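Local coordinates for protein alpha-L-arabinosidase (Xanthomonas axonopodis pv. citri, PDB 6D25) that probably hydrolyses terminal alpha-L-arabinofuranosyl side groups from arabinoxylans, as a trimeric family GH51 arabinofuranosidase able to deal with internally di-substituted xylose units, at residues I60-E68 / H76-A84; T136-E144 / R183-V194. One frame throughout, in Å; residues are numbered along the deposited sequence.

Contact 1: residues I60-E68 / H76-A84; sequences IYGGVWVGE and HGYRNDVVA
Gly77 lies against Trp65, its CA over the six-membered ring of the indole, 4.1 Å from the centroid, while Gly77 O sits above the same face nearer the rim. Lacking a side chain and having a positive phi, glycine can press its CA directly on the indole. Gly77 O accepts two backbone N-H groups, Val66 N at 2.8 Å and Gly67 N at 3.2 Å, the second on a lone pair in the carbonyl plane. On the other side of the Trp65-Tyr78 bridge, Arg79 N bonds to Val64 O at 3.0 Å. With its CG anti to the backbone N (chi1 180°), Trp65 turns its edge toward the Tyr78 ring in an offset edge-to-face pair, planes at 76°, and Trp65 CZ3 comes 3.8 Å from Tyr78 CE1. The phenol points on to Glu138 of helix 136-146. Arginine suits position 79 because its long chain passes the Val66 side chain. Arg79 NH2 thereby reaches Gly62 O at 2.9 Å, in a bent bond tilted out of the guanidinium plane. Asp81 holds that group from the side, OD1 to NE and OD2 to NH1, both on syn lone pairs, while Gly386 O takes a further bond from NH2. Val82 closes over Gly63 O with CG2. A single beta bridge thus ties an irregular loop to the N-cap, Arg79, of helix 80-88, after the first strand of the (beta/alpha)8 barrel.

Contact 2: residues T136-E144 / R183-V194; sequences THEFMDFTE and RRANGRDAPWQV
His137 with Arg188 and, one helical turn along from His137, Met140 with Trp192 are the nearest backbone pairs, 7.7 and 7.2 Å between CA atoms, so helix 136-146 meets the loop after helix 178-185 through side chains. Trp192 lies between the two backbones: its CH2 edge points at the middle of the His137 ring face, planes at 84°, while Met140 CB lies 3.3 Å from the centroid of the Trp192 five-membered ring. Arg188 CG covers the opposite face of the indole. Bends at chi2 and chi3 (-57° and -71°) fold Met140 CE back to within 3.5 Å of Trp192 CB; SD stays above the ring at a distance, a Met-aromatic contact. A tryptophan also brings a donor: Trp192 NE1 reaches Asp141 OD1 at 2.9 Å, with the oxygen in the indole plane but the N-H arriving from above the carboxylate plane. Arg188 NH1 meets Glu144 OE1 at 2.8 Å in a salt bridge, with a weak second bond from NH2 to Glu144 OE2. Ala190 O and Pro191 O hold the same guanidinium flat over Trp192 CD1. Gly187 ends the helix in a Schellman motif, and Tyr170 OH binds both His137 NE2 and Asn186 ND2. Apolar packing and indole donation are thus joined to charge: Glu144 as direct partner and Asp141 as a distant, water-linked one would be expected to stabilise positive Arg188.

In the fold
Helix 136-146 is the element common to both neighbourhoods. Contact 2 uses it directly, whereas contact 1 rests on another flank: Tyr78 OH makes a probable hydrogen bond with Glu138 O at 2.6 Å, and Val64 CG1 packs against Phe142 CZ at 3.6 Å. Their centres lie about 17 Å apart on the same side of the chain's centre. Each is partly buried, running from covered aromatic residues to exposed ones at the margin, Glu68 and His76 in one, Glu144 and Gln193 in the other. Contact 1 relies largely on backbone hydrogen bonds, as befits an irregular loop bridged to a short strand nearby in sequence, with an arginine and an aromatic pair added; contact 2, joining more distant parts of the barrel, depends on side-chain packing and charge.

Contact 1: residues I60-E68 / H76-A84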
loop_
_atom_site.group_PDB
_atom_site.type_symbol
_atom_site.label_atom_id
_atom_site.label_comp_id
_atom_site.label_asym_id
_atom_site.label_seq_id
_atom_site.Cartn_x
_atom_site.Cartn_y
_atom_site.Cartn_z
ATOM N N ILE A 60 -20.382 2.197 22.835
ATOM C CA ILE A 60 -20.448 3.621 22.570
ATOM C C ILE A 60 -21.907 4.073 22.596
ATOM O O ILE A 60 -22.264 4.972 23.375
ATOM C CB ILE A 60 -19.769 3.960 21.224
ATOM C CG1 ILE A 60 -18.270 3.651 21.276
ATOM C CG2 ILE A 60 -20.043 5.395 20.836
ATOM C CD1 ILE A 60 -17.473 4.493 22.188
ATOM N N TYR A 61 -22.713 3.482 21.749
ATOM C CA TYR A 61 -24.131 3.839 21.637
ATOM C C TYR A 61 -24.897 3.142 22.768
ATOM O O TYR A 61 -25.053 1.923 22.735
ATOM C CB TYR A 61 -24.695 3.468 20.248
ATOM C CG TYR A 61 -23.950 4.221 19.165
ATOM C CD1 TYR A 61 -24.114 5.594 19.026
ATOM C CD2 TYR A 61 -23.018 3.590 18.359
ATOM C CE1 TYR A 61 -23.346 6.324 18.133
ATOM C CE2 TYR A 61 -22.252 4.315 17.463
ATOM C CZ TYR A 61 -22.448 5.691 17.321
ATOM O OH TYR A 61 -21.739 6.405 16.407
ATOM N N GLY A 62 -25.379 3.954 23.721
ATOM C CA GLY A 62 -25.988 3.423 24.919
ATOM C C GLY A 62 -25.035 3.483 26.095
ATOM O O GLY A 62 -25.367 4.017 27.121
ATOM N N GLY A 63 -23.819 2.986 25.914
ATOM C CA GLY A 63 -22.833 2.987 27.023
ATOM C C GLY A 63 -22.279 4.364 27.350
ATOM O O GLY A 63 -21.978 4.634 28.510
ATOM N N VAL A 64 -22.078 5.210 26.323
ATOM C CA VAL A 64 -21.461 6.551 26.490
ATOM C C VAL A 64 -22.385 7.624 25.884
ATOM O O VAL A 64 -22.781 8.588 26.549
ATOM C CB VAL A 64 -20.067 6.603 25.854
ATOM C CG1 VAL A 64 -19.510 8.024 25.879
ATOM C CG2 VAL A 64 -19.115 5.632 26.543
ATOM N N TRP A 65 -22.707 7.433 24.623
ATOM C CA TRP A 65 -23.439 8.393 23.809
ATOM C C TRP A 65 -24.917 8.013 23.789
ATOM O O TRP A 65 -25.250 6.905 23.344
ATOM C CB TRP A 65 -22.893 8.400 22.376
ATOM C CG TRP A 65 -23.625 9.372 21.507
ATOM C CD1 TRP A 65 -24.644 9.097 20.635
ATOM C CD2 TRP A 65 -23.441 10.802 21.487
ATOM N NE1 TRP A 65 -25.109 10.260 20.080
ATOM C CE2 TRP A 65 -24.367 11.316 20.562
ATOM C CE3 TRP A 65 -22.573 11.680 22.135
ATOM C CZ2 TRP A 65 -24.478 12.685 20.317
ATOM C CZ3 TRP A 65 -22.651 13.028 21.858
ATOM C CH2 TRP A 65 -23.591 13.525 20.950
ATOM N N VAL A 66 -25.793 8.908 24.214
ATOM C CA VAL A 66 -27.228 8.663 24.105
ATOM C C VAL A 66 -27.853 9.700 23.162
ATOM O O VAL A 66 -28.956 9.510 22.721
ATOM C CB VAL A 66 -27.911 8.655 25.484
ATOM C CG1 VAL A 66 -27.424 7.489 26.337
ATOM C CG2 VAL A 66 -27.744 9.964 26.239
ATOM N N GLY A 67 -27.167 10.796 22.875
ATOM C CA GLY A 67 -27.742 11.859 22.024
ATOM C C GLY A 67 -28.419 12.929 22.861
ATOM O O GLY A 67 -28.958 12.627 23.913
ATOM N N GLU A 68 -28.426 14.156 22.383
ATOM C CA GLU A 68 -28.875 15.316 23.174
ATOM C C GLU A 68 -30.373 15.214 23.487
ATOM O O GLU A 68 -30.786 15.638 24.538
ATOM C CB GLU A 68 -28.581 16.643 22.474
ATOM C CG GLU A 68 -27.101 16.936 22.395
ATOM C CD GLU A 68 -26.695 18.335 21.952
ATOM O OE1 GLU A 68 -26.555 18.525 20.725
ATOM O OE2 GLU A 68 -26.480 19.208 22.821
ATOM N N HIS A 76 -24.704 17.291 26.700
ATOM C CA HIS A 76 -24.313 17.366 25.264
ATOM C C HIS A 76 -24.315 15.965 24.631
ATOM O O HIS A 76 -23.534 15.719 23.723
ATOM C CB HIS A 76 -22.949 18.047 25.100
ATOM C CG HIS A 76 -22.925 19.442 25.613
ATOM N ND1 HIS A 76 -23.819 20.422 25.178
ATOM C CD2 HIS A 76 -22.126 20.022 26.530
ATOM C CE1 HIS A 76 -23.557 21.558 25.805
ATOM N NE2 HIS A 76 -22.516 21.340 26.643
ATOM N N GLY A 77 -25.191 15.077 25.090
ATOM C CA GLY A 77 -25.357 13.750 24.490
ATOM C C GLY A 77 -24.600 12.646 25.217
ATOM O O GLY A 77 -24.820 11.470 24.910
ATOM N N TYR A 78 -23.738 12.992 26.175
ATOM C CA TYR A 78 -23.035 11.995 26.987
ATOM C C TYR A 78 -23.850 11.708 28.251
ATOM O O TYR A 78 -24.171 12.616 28.983
ATOM C CB TYR A 78 -21.653 12.481 27.411
ATOM C CG TYR A 78 -20.841 13.142 26.339
ATOM C CD1 TYR A 78 -20.420 12.427 25.243
ATOM C CD2 TYR A 78 -20.476 14.474 26.433
ATOM C CE1 TYR A 78 -19.703 13.042 24.232
ATOM C CE2 TYR A 78 -19.730 15.100 25.446
ATOM C CZ TYR A 78 -19.372 14.378 24.323
ATOM O OH TYR A 78 -18.657 14.963 23.335
ATOM N N ARG A 79 -24.156 10.443 28.506
ATOM C CA ARG A 79 -24.987 10.125 29.670
ATOM C C ARG A 79 -24.219 10.498 30.955
ATOM O O ARG A 79 -23.024 10.195 31.138
ATOM C CB ARG A 79 -25.463 8.672 29.631
ATOM C CG ARG A 79 -24.373 7.619 29.644
ATOM C CD ARG A 79 -25.014 6.238 29.422
ATOM N NE ARG A 79 -25.862 5.875 30.538
ATOM C CZ ARG A 79 -26.822 4.971 30.488
ATOM N NH1 ARG A 79 -27.398 4.598 31.605
ATOM N NH2 ARG A 79 -27.216 4.458 29.306
ATOM N N ASN A 80 -24.944 11.171 31.844
ATOM C CA ASN A 80 -24.348 11.809 33.037
ATOM C C ASN A 80 -23.762 10.772 34.022
ATOM O O ASN A 80 -22.742 11.014 34.673
ATOM C CB ASN A 80 -25.406 12.634 33.761
ATOM C CG ASN A 80 -25.748 13.925 33.042
ATOM O OD1 ASN A 80 -25.022 14.352 32.144
ATOM N ND2 ASN A 80 -26.843 14.547 33.437
ATOM N N ASP A 81 -24.467 9.661 34.194
ATOM C CA ASP A 81 -24.100 8.645 35.190
ATOM C C ASP A 81 -22.711 8.082 34.854
ATOM O O ASP A 81 -21.858 7.933 35.757
ATOM C CB ASP A 81 -25.180 7.568 35.342
ATOM C CG ASP A 81 -25.685 6.888 34.056
ATOM O OD1 ASP A 81 -25.153 7.165 32.969
ATOM O OD2 ASP A 81 -26.699 6.124 34.152
ATOM N N VAL A 82 -22.462 7.806 33.577
ATOM C CA VAL A 82 -21.193 7.232 33.146
ATOM C C VAL A 82 -20.079 8.269 33.291
ATOM O O VAL A 82 -18.969 7.947 33.705
ATOM C CB VAL A 82 -21.303 6.688 31.708
ATOM C CG1 VAL A 82 -19.938 6.385 31.111
ATOM C CG2 VAL A 82 -22.182 5.457 31.659
ATOM N N VAL A 83 -20.357 9.514 32.912
ATOM C CA VAL A 83 -19.386 10.580 33.046
ATOM C C VAL A 83 -18.919 10.672 34.508
ATOM O O VAL A 83 -17.707 10.717 34.774
ATOM C CB VAL A 83 -19.937 11.934 32.538
ATOM C CG1 VAL A 83 -19.058 13.102 32.946
ATOM C CG2 VAL A 83 -20.111 11.897 31.034
ATOM N N ALA A 84 -19.871 10.698 35.447
ATOM C CA ALA A 84 -19.516 10.871 36.838
ATOM C C ALA A 84 -18.681 9.671 37.325
ATOM O O ALA A 84 -17.675 9.821 38.061
ATOM C CB ALA A 84 -20.766 11.079 37.643
#

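Contact 2: residues T136-E144 / R183-V194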
loop_
_atom_site.group_PDB
_atom_site.type_symbol
_atom_site.label_atom_id
_atom_site.label_comp_id
_atom_site.label_asym_id
_atom_site.label_seq_id
_atom_site.Cartn_x
_atom_site.Cartn_y
_atom_site.Cartn_z
ATOM N N THR A 136 -15.284 12.214 15.638
ATOM C CA THR A 136 -14.101 12.910 16.192
ATOM C C THR A 136 -14.494 13.957 17.249
ATOM O O THR A 136 -13.918 13.994 18.343
ATOM C CB THR A 136 -13.240 13.559 15.092
ATOM O OG1 THR A 136 -12.620 12.529 14.350
ATOM C CG2 THR A 136 -12.177 14.462 15.669
ATOM N N HIS A 137 -15.420 14.845 16.946
ATOM C CA HIS A 137 -15.719 15.906 17.877
ATOM C C HIS A 137 -16.340 15.331 19.154
ATOM O O HIS A 137 -16.043 15.817 20.266
ATOM C CB HIS A 137 -16.660 16.950 17.266
ATOM C CG HIS A 137 -15.985 17.825 16.277
ATOM N ND1 HIS A 137 -15.865 19.172 16.451
ATOM C CD2 HIS A 137 -15.409 17.533 15.090
ATOM C CE1 HIS A 137 -15.256 19.685 15.413
ATOM N NE2 HIS A 137 -14.931 18.717 14.562
ATOM N N GLU A 138 -17.217 14.332 18.993
ATOM C CA GLU A 138 -17.924 13.841 20.147
ATOM C C GLU A 138 -16.936 13.114 21.060
ATOM O O GLU A 138 -16.993 13.290 22.290
ATOM C CB GLU A 138 -19.099 12.945 19.710
ATOM C CG GLU A 138 -20.177 13.709 18.960
ATOM C CD GLU A 138 -19.892 14.072 17.505
ATOM O OE1 GLU A 138 -18.992 13.450 16.875
ATOM O OE2 GLU A 138 -20.582 14.962 17.010
ATOM N N PHE A 139 -16.026 12.302 20.475
ATOM C CA PHE A 139 -15.039 11.630 21.311
ATOM C C PHE A 139 -14.080 12.653 21.952
ATOM O O PHE A 139 -13.807 12.594 23.192
ATOM C CB PHE A 139 -14.244 10.581 20.540
ATOM C CG PHE A 139 -13.130 10.000 21.350
ATOM C CD1 PHE A 139 -13.398 9.154 22.421
ATOM C CD2 PHE A 139 -11.818 10.360 21.120
ATOM C CE1 PHE A 139 -12.376 8.647 23.202
ATOM C CE2 PHE A 139 -10.793 9.839 21.906
ATOM C CZ PHE A 139 -11.090 8.987 22.943
ATOM N N MET A 140 -13.544 13.571 21.160
ATOM C CA MET A 140 -12.516 14.444 21.715
ATOM C C MET A 140 -13.104 15.362 22.793
ATOM O O MET A 140 -12.447 15.605 23.837
ATOM C CB MET A 140 -11.823 15.260 20.616
ATOM C CG MET A 140 -11.003 14.411 19.678
ATOM S SD MET A 140 -9.718 13.412 20.507
ATOM C CE MET A 140 -8.601 14.735 20.940
ATOM N N ASP A 141 -14.308 15.865 22.590
ATOM C CA ASP A 141 -14.941 16.711 23.600
ATOM C C ASP A 141 -15.308 15.864 24.829
ATOM O O ASP A 141 -15.305 16.378 25.948
ATOM C CB ASP A 141 -16.153 17.454 23.030
ATOM C CG ASP A 141 -15.800 18.549 22.035
ATOM O OD1 ASP A 141 -14.628 19.018 22.033
ATOM O OD2 ASP A 141 -16.702 18.900 21.249
ATOM N N PHE A 142 -15.591 14.603 24.653
ATOM C CA PHE A 142 -15.811 13.681 25.801
ATOM C C PHE A 142 -14.518 13.554 26.623
ATOM O O PHE A 142 -14.590 13.624 27.875
ATOM C CB PHE A 142 -16.271 12.312 25.302
ATOM C CG PHE A 142 -16.509 11.266 26.360
ATOM C CD1 PHE A 142 -17.590 11.377 27.206
ATOM C CD2 PHE A 142 -15.680 10.159 26.473
ATOM C CE1 PHE A 142 -17.862 10.396 28.142
ATOM C CE2 PHE A 142 -15.978 9.154 27.398
ATOM C CZ PHE A 142 -17.042 9.296 28.245
ATOM N N THR A 143 -13.372 13.414 25.964
ATOM C CA THR A 143 -12.112 13.336 26.720
ATOM C C THR A 143 -11.911 14.612 27.539
ATOM O O THR A 143 -11.485 14.516 28.701
ATOM C CB THR A 143 -10.876 13.031 25.858
ATOM O OG1 THR A 143 -10.607 14.116 24.959
ATOM C CG2 THR A 143 -11.042 11.722 25.101
ATOM N N GLU A 144 -12.242 15.780 26.985
ATOM C CA GLU A 144 -12.069 17.023 27.733
ATOM C C GLU A 144 -13.050 17.082 28.905
ATOM O O GLU A 144 -12.664 17.542 29.973
ATOM C CB GLU A 144 -12.200 18.252 26.837
ATOM C CG GLU A 144 -11.006 18.390 25.919
ATOM C CD GLU A 144 -10.765 19.746 25.321
ATOM O OE1 GLU A 144 -11.683 20.633 25.452
ATOM O OE2 GLU A 144 -9.697 19.917 24.685
ATOM N N ARG A 183 -12.470 21.922 11.142
ATOM C CA ARG A 183 -12.680 21.685 12.561
ATOM C C ARG A 183 -13.417 22.879 13.216
ATOM O O ARG A 183 -14.381 22.688 13.992
ATOM C CB ARG A 183 -11.350 21.432 13.262
ATOM C CG ARG A 183 -11.484 21.177 14.752
ATOM C CD ARG A 183 -10.195 21.349 15.541
ATOM N NE ARG A 183 -9.664 22.707 15.483
ATOM C CZ ARG A 183 -8.421 23.058 15.090
ATOM N NH1 ARG A 183 -7.584 22.183 14.536
ATOM N NH2 ARG A 183 -8.032 24.330 15.268
ATOM N N ARG A 184 -12.963 24.091 12.928
ATOM C CA ARG A 184 -13.600 25.288 13.483
ATOM C C ARG A 184 -15.062 25.382 13.013
ATOM O O ARG A 184 -15.935 25.709 13.826
ATOM C CB ARG A 184 -12.821 26.559 13.137
ATOM C CG ARG A 184 -11.372 26.549 13.606
ATOM C CD ARG A 184 -10.704 27.921 13.493
ATOM N NE ARG A 184 -9.375 27.868 14.093
ATOM C CZ ARG A 184 -8.246 27.586 13.474
ATOM N NH1 ARG A 184 -8.237 27.455 12.163
ATOM N NH2 ARG A 184 -7.135 27.401 14.191
ATOM N N ALA A 185 -15.334 25.130 11.746
ATOM C CA ALA A 185 -16.690 25.180 11.178
ATOM C C ALA A 185 -17.597 24.177 11.926
ATOM O O ALA A 185 -18.802 24.438 12.112
ATOM C CB ALA A 185 -16.663 24.851 9.692
ATOM N N ASN A 186 -17.009 23.040 12.327
ATOM C CA ASN A 186 -17.734 21.972 12.982
ATOM C C ASN A 186 -17.817 22.220 14.501
ATOM O O ASN A 186 -18.301 21.367 15.235
ATOM C CB ASN A 186 -17.090 20.624 12.656
ATOM C CG ASN A 186 -17.413 20.162 11.252
ATOM O OD1 ASN A 186 -18.440 20.565 10.698
ATOM N ND2 ASN A 186 -16.541 19.388 10.632
ATOM N N GLY A 187 -17.358 23.376 14.984
ATOM C CA GLY A 187 -17.642 23.844 16.329
ATOM C C GLY A 187 -16.467 23.788 17.286
ATOM O O GLY A 187 -16.676 24.051 18.436
ATOM N N ARG A 188 -15.249 23.473 16.851
ATOM C CA ARG A 188 -14.094 23.431 17.749
ATOM C C ARG A 188 -13.011 24.401 17.247
ATOM O O ARG A 188 -12.259 24.129 16.300
ATOM C CB ARG A 188 -13.548 22.003 17.822
ATOM C CG ARG A 188 -12.288 21.882 18.647
ATOM C CD ARG A 188 -12.528 22.119 20.133
ATOM N NE ARG A 188 -11.226 22.154 20.817
ATOM C CZ ARG A 188 -11.027 21.936 22.113
ATOM N NH1 ARG A 188 -12.034 21.619 22.901
ATOM N NH2 ARG A 188 -9.801 21.965 22.592
ATOM N N ASP A 189 -12.902 25.532 17.903
ATOM C CA ASP A 189 -11.993 26.590 17.469
ATOM C C ASP A 189 -10.539 26.179 17.737
ATOM O O ASP A 189 -9.709 26.199 16.825
ATOM C CB ASP A 189 -12.368 27.927 18.112
ATOM C CG ASP A 189 -11.425 29.071 17.746
ATOM O OD1 ASP A 189 -10.992 29.169 16.588
ATOM O OD2 ASP A 189 -11.134 29.848 18.634
ATOM N N ALA A 190 -10.230 25.863 18.988
ATOM C CA ALA A 190 -8.839 25.540 19.352
ATOM C C ALA A 190 -8.545 24.087 18.969
ATOM O O ALA A 190 -9.427 23.255 18.957
ATOM C CB ALA A 190 -8.626 25.758 20.846
ATOM N N PRO A 191 -7.288 23.790 18.692
ATOM C CA PRO A 191 -6.896 22.393 18.562
ATOM C C PRO A 191 -7.236 21.581 19.829
ATOM O O PRO A 191 -7.312 22.143 20.918
ATOM C CB PRO A 191 -5.363 22.408 18.448
ATOM C CG PRO A 191 -5.011 23.795 18.059
ATOM C CD PRO A 191 -6.132 24.685 18.583
ATOM N N TRP A 192 -7.427 20.291 19.668
ATOM C CA TRP A 192 -7.400 19.368 20.780
ATOM C C TRP A 192 -5.963 18.859 20.969
ATOM O O TRP A 192 -5.125 18.937 20.076
ATOM C CB TRP A 192 -8.288 18.153 20.525
ATOM C CG TRP A 192 -9.767 18.375 20.429
ATOM C CD1 TRP A 192 -10.646 18.553 21.455
ATOM C CD2 TRP A 192 -10.549 18.311 19.228
ATOM N NE1 TRP A 192 -11.914 18.635 20.965
ATOM C CE2 TRP A 192 -11.895 18.464 19.601
ATOM C CE3 TRP A 192 -10.249 18.098 17.885
ATOM C CZ2 TRP A 192 -12.938 18.440 18.676
ATOM C CZ3 TRP A 192 -11.274 18.094 16.965
ATOM C CH2 TRP A 192 -12.607 18.250 17.358
ATOM N N GLN A 193 -5.710 18.283 22.125
ATOM C CA GLN A 193 -4.489 17.554 22.388
ATOM C C GLN A 193 -4.684 16.095 21.978
ATOM O O GLN A 193 -5.673 15.457 22.370
ATOM C CB GLN A 193 -4.132 17.631 23.883
ATOM C CG GLN A 193 -3.980 19.053 24.407
ATOM C CD GLN A 193 -2.824 19.794 23.773
ATOM O OE1 GLN A 193 -1.686 19.327 23.823
ATOM N NE2 GLN A 193 -3.114 20.931 23.171
ATOM N N VAL A 194 -3.732 15.595 21.192
ATOM C CA VAL A 194 -3.678 14.204 20.771
ATOM C C VAL A 194 -2.322 13.617 21.188
ATOM O O VAL A 194 -1.386 13.529 20.382
ATOM C CB VAL A 194 -3.935 14.044 19.260
ATOM C CG1 VAL A 194 -3.924 12.572 18.871
ATOM C CG2 VAL A 194 -5.262 14.685 18.844
HETATM O O HOH W 1 -14.856 21.583 22.328
HETATM O O HOH W 2 -7.836 18.033 24.119
#